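Local coordinates for uncharacterized protein (Candida albicans, PDB 5K04), which probably serves as the non-catalytic subunit of the NatB N-terminal acetyltransferase complex, holding the NAT3 subunit within a large, curved, almost wholly helical scaffold, at residues I188-Y191 with T192-S196; N486-F489 with N490-E493. All coordinates share one frame; numbering follows the deposited sequence.

Interaction 1: I188-Y191 with T192-S196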
loop_
_atom_site.group_PDB
_atom_site.type_symbol
_atom_site.label_atom_id
_atom_site.label_comp_id
_atom_site.label_asym_id
_atom_site.label_seq_id
_atom_site.Cartn_x
_atom_site.Cartn_y
_atom_site.Cartn_z
ATOM N N ILE A 188 -1.336 16.185 25.171
ATOM C CA ILE A 188 0.050 16.069 25.614
ATOM C C ILE A 188 0.945 15.665 24.449
ATOM O O ILE A 188 2.028 16.232 24.255
ATOM C CB ILE A 188 0.143 15.076 26.789
ATOM C CG1 ILE A 188 -0.610 15.622 28.014
ATOM C CG2 ILE A 188 1.589 14.780 27.125
ATOM C CD1 ILE A 188 -0.692 14.652 29.195
ATOM N N TYR A 189 0.491 14.704 23.635
ATOM C CA TYR A 189 1.248 14.316 22.447
ATOM C C TYR A 189 1.566 15.534 21.573
ATOM O O TYR A 189 2.725 15.756 21.203
ATOM C CB TYR A 189 0.472 13.250 21.664
ATOM C CG TYR A 189 1.035 12.952 20.278
ATOM C CD1 TYR A 189 2.124 12.085 20.110
ATOM C CD2 TYR A 189 0.471 13.534 19.135
ATOM C CE1 TYR A 189 2.655 11.825 18.834
ATOM C CE2 TYR A 189 0.975 13.260 17.856
ATOM C CZ TYR A 189 2.072 12.416 17.718
ATOM O OH TYR A 189 2.569 12.158 16.476
ATOM N N VAL A 190 0.549 16.353 21.264
ATOM C CA VAL A 190 0.752 17.500 20.378
ATOM C C VAL A 190 1.829 18.409 20.939
ATOM O O VAL A 190 2.726 18.863 20.218
ATOM C CB VAL A 190 -0.562 18.278 20.167
ATOM C CG1 VAL A 190 -0.298 19.544 19.336
ATOM C CG2 VAL A 190 -1.578 17.420 19.460
ATOM N N TYR A 191 1.741 18.692 22.242
ATOM C CA TYR A 191 2.719 19.538 22.915
ATOM C C TYR A 191 4.138 19.005 22.703
ATOM O O TYR A 191 5.051 19.769 22.368
ATOM C CB TYR A 191 2.357 19.630 24.410
ATOM C CG TYR A 191 3.131 20.652 25.196
ATOM C CD1 TYR A 191 3.437 21.884 24.650
ATOM C CD2 TYR A 191 3.551 20.393 26.494
ATOM C CE1 TYR A 191 4.163 22.820 25.360
ATOM C CE2 TYR A 191 4.271 21.339 27.219
ATOM C CZ TYR A 191 4.574 22.546 26.652
ATOM O OH TYR A 191 5.289 23.488 27.378
ATOM N N THR A 192 4.332 17.680 22.860
ATOM C CA THR A 192 5.668 17.094 22.723
ATOM C C THR A 192 6.246 17.285 21.330
ATOM O O THR A 192 7.467 17.203 21.166
ATOM C CB THR A 192 5.660 15.599 23.025
ATOM O OG1 THR A 192 4.869 14.928 22.043
ATOM C CG2 THR A 192 5.115 15.322 24.424
ATOM N N LEU A 193 5.403 17.545 20.324
ATOM C CA LEU A 193 5.926 17.754 18.976
ATOM C C LEU A 193 6.800 18.999 18.877
ATOM O O LEU A 193 7.545 19.135 17.907
ATOM C CB LEU A 193 4.780 17.851 17.966
ATOM C CG LEU A 193 3.838 16.643 17.922
ATOM C CD1 LEU A 193 2.616 16.987 17.077
ATOM C CD2 LEU A 193 4.565 15.390 17.379
ATOM N N PHE A 194 6.742 19.905 19.854
ATOM C CA PHE A 194 7.512 21.145 19.795
ATOM C C PHE A 194 8.582 21.229 20.873
ATOM O O PHE A 194 9.176 22.298 21.059
ATOM C CB PHE A 194 6.569 22.347 19.886
ATOM C CG PHE A 194 5.414 22.257 18.937
ATOM C CD1 PHE A 194 5.609 22.451 17.574
ATOM C CD2 PHE A 194 4.147 21.925 19.392
ATOM C CE1 PHE A 194 4.549 22.341 16.682
ATOM C CE2 PHE A 194 3.088 21.798 18.503
ATOM C CZ PHE A 194 3.287 22.021 17.145
ATOM N N LEU A 195 8.842 20.129 21.583
ATOM C CA LEU A 195 9.696 20.123 22.755
ATOM C C LEU A 195 11.001 19.388 22.496
ATOM O O LEU A 195 11.057 18.430 21.722
ATOM C CB LEU A 195 8.997 19.458 23.933
ATOM C CG LEU A 195 7.733 20.133 24.436
ATOM C CD1 LEU A 195 7.233 19.359 25.640
ATOM C CD2 LEU A 195 8.005 21.615 24.776
ATOM N N SER A 196 12.042 19.812 23.207
ATOM C CA SER A 196 13.286 19.072 23.197
ATOM C C SER A 196 13.143 17.795 24.017
ATOM O O SER A 196 12.200 17.612 24.794
ATOM C CB SER A 196 14.429 19.921 23.758
ATOM O OG SER A 196 14.244 20.171 25.145
#
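Thr192 meets the last turn of helix 185-192 through both its backbone and its hydroxyl, and here the hydrogen bonding changes from i+4 to i+3. Thr192 N gives a helical bond to Ile188 O at 3.1 Å. Leu193 N is shared: its bond to Tyr189 O is weak, at 3.3 Å, whereas its bond to Val190 O is shorter, 3.0 Å. Phe194 N then reaches Tyr191 O over 3.0 Å, nearly straight at the hydrogen (168°). Leu195 N turns back to Thr192 O, closing a type I turn.

Besides the weak bond from Leu193 N, Tyr189 O has Thr192 OG1 placed next to it. With chi1 at 65°, OG1 sits between its own backbone N and carbonyl carbon and faces back along the helix. The modelled separation of 2.4 Å between Thr192 OG1 and Tyr189 O is doubtfully short, although the direction, hydroxyl to carbonyl, fits.

Apolar side chains flank this polar spine. Leu195 CD1 rests over one face of the Tyr191 ring, 4.1 Å from its centroid and displaced toward the rim, a CH-pi contact. Leu193 CD2 comes obliquely to Tyr189 CZ at 3.9 Å, and the Phe194 side chain runs alongside Val190, with CE2 4.2 Å from Val190 CG1. At the polar end of Tyr191, OH is hydrogen-bonded to Glu177 of helix 162-177, while Asn169 of that helix donates to Phe194 O. The Ser196 side chain caps a backbone N of helix 197-204 while its own N bonds to Glu199 OE1, a reciprocal capping box; Val203 and Leu204 of that helix pack back on Tyr191 and Ile188. The arrangement is the tight turn of a helical hairpin, consistent with an alpha-solenoid of the TPR type.

Interaction 2: N486-F489 with N490-E493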
loop_
_atom_site.group_PDB
_atom_site.type_symbol
_atom_site.label_atom_id
_atom_site.label_comp_id
_atom_site.label_asym_id
_atom_site.label_seq_id
_atom_site.Cartn_x
_atom_site.Cartn_y
_atom_site.Cartn_z
ATOM N N ASN A 486 -12.689 14.458 16.142
ATOM C CA ASN A 486 -12.236 13.899 17.395
ATOM C C ASN A 486 -10.980 14.071 18.224
ATOM O O ASN A 486 -10.755 13.346 19.181
ATOM C CB ASN A 486 -12.474 12.391 17.402
ATOM C CG ASN A 486 -13.949 12.050 17.079
ATOM O OD1 ASN A 486 -14.793 11.983 17.968
ATOM N ND2 ASN A 486 -14.256 11.886 15.794
ATOM N N GLY A 487 -10.108 14.950 17.844
ATOM C CA GLY A 487 -8.892 14.810 18.630
ATOM C C GLY A 487 -7.773 13.809 18.570
ATOM O O GLY A 487 -7.034 13.662 19.543
ATOM N N VAL A 488 -7.667 13.083 17.455
ATOM C CA VAL A 488 -6.830 11.890 17.413
ATOM C C VAL A 488 -5.527 12.213 16.702
ATOM O O VAL A 488 -5.179 11.603 15.683
ATOM C CB VAL A 488 -7.572 10.724 16.743
ATOM C CG1 VAL A 488 -7.025 9.406 17.250
ATOM C CG2 VAL A 488 -9.065 10.826 17.035
ATOM N N PHE A 489 -4.784 13.162 17.274
ATOM C CA PHE A 489 -3.550 13.646 16.657
ATOM C C PHE A 489 -2.465 12.567 16.621
ATOM O O PHE A 489 -1.605 12.589 15.730
ATOM C CB PHE A 489 -3.104 14.900 17.408
ATOM C CG PHE A 489 -4.185 15.951 17.497
ATOM C CD1 PHE A 489 -4.500 16.723 16.398
ATOM C CD2 PHE A 489 -4.907 16.132 18.659
ATOM C CE1 PHE A 489 -5.502 17.655 16.459
ATOM C CE2 PHE A 489 -5.897 17.061 18.732
ATOM C CZ PHE A 489 -6.202 17.827 17.629
ATOM N N ASN A 490 -2.504 11.618 17.576
ATOM C CA ASN A 490 -1.751 10.354 17.598
ATOM C C ASN A 490 -1.673 9.629 16.258
ATOM O O ASN A 490 -0.715 8.892 16.003
ATOM C CB ASN A 490 -2.392 9.368 18.601
ATOM C CG ASN A 490 -1.716 9.401 19.917
ATOM O OD1 ASN A 490 -0.589 9.876 20.018
ATOM N ND2 ASN A 490 -2.374 8.898 20.944
ATOM N N LYS A 491 -2.716 9.775 15.438
ATOM C CA LYS A 491 -2.911 8.969 14.246
ATOM C C LYS A 491 -3.099 9.796 12.995
ATOM O O LYS A 491 -3.102 9.228 11.894
ATOM C CB LYS A 491 -4.145 8.069 14.413
ATOM C CG LYS A 491 -4.208 7.290 15.723
ATOM C CD LYS A 491 -3.067 6.257 15.827
ATOM C CE LYS A 491 -3.296 5.286 17.011
ATOM N NZ LYS A 491 -2.083 4.460 17.298
ATOM N N LEU A 492 -3.280 11.115 13.139
ATOM C CA LEU A 492 -3.701 11.961 12.027
ATOM C C LEU A 492 -2.663 11.986 10.918
ATOM O O LEU A 492 -2.996 11.819 9.736
ATOM C CB LEU A 492 -3.963 13.378 12.533
ATOM C CG LEU A 492 -5.441 13.712 12.668
ATOM C CD1 LEU A 492 -5.636 15.159 13.108
ATOM C CD2 LEU A 492 -6.177 13.406 11.338
ATOM N N GLU A 493 -1.397 12.220 11.286
ATOM C CA GLU A 493 -0.325 12.273 10.292
ATOM C C GLU A 493 -0.309 11.021 9.426
ATOM O O GLU A 493 -0.050 11.095 8.222
ATOM C CB GLU A 493 1.021 12.462 10.993
ATOM C CG GLU A 493 2.152 12.784 10.056
ATOM C CD GLU A 493 3.339 13.477 10.741
ATOM O OE1 GLU A 493 3.405 13.520 11.996
ATOM O OE2 GLU A 493 4.210 13.988 10.006
#
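The backbone from Val488 to Leu492 winds directly into helix 489-503 through two i+3 links, with Lys491 N bonded to Val488 O at 3.1 Å and 162° at the hydrogen, and a weak bond from Leu492 N to Phe489 O at 3.4 Å. Just upstream, Gly487 leaves the preceding helix with a positive phi of 76°, the left-handed conformation in which glycine commonly ends a helix.

Two side-chain pairs span the turn. Phe489 and Leu492 lie side by side and point the same way, with Phe489 CD1 3.8 Å from Leu492 CD1; the methyl approaches the ring obliquely. With chi1 of -53°, CG of Phe489 stands anti to the carbonyl carbon, and the ring packs on Leu147, Trp148 and Phe151 of helix 143-157 while its CD1 still meets the leucine. Val488 CG1 touches Lys491 CG at 3.8 Å, the aliphatic part of the lysine crossing the valine before its chain bends at chi2 and leads away.

That lysine ends at the partner subunit: Lys491 NZ is hydrogen-bonded to Phe7 O of the NAT3 chain, and Asn490 O accepts from Gln8 NE2 of the same chain. Asn490 N is satisfied by Gln186 OE1 of helix 185-192, and Glu493 OE1 by His154. Together these features describe a Schellman motif ending helix 456-485, joined by a short bend to the first turn of helix 489-503, at the interface with NAT3.

In the fold
Interaction 1 closes long before interaction 2 opens along the chain, yet their centres lie only about 13 Å apart and on the same side of the chain's centre. They touch directly: Val190 CG2 is 3.6 Å from Phe489 CG, and Tyr189 CE2 is 3.4 Å from Phe489 O, so the C-terminal part of helix 185-192 packs against the start of helix 489-503. Helix 143-157 joins both contacts: Phe151 meets Leu193 from one and Phe489 and Leu492 from the other, while His154 touches Leu193 and Phe194 and is hydrogen-bonded to Glu493. A later helix, itself in contact with NAT3, thus packs against an earlier region of the scaffold.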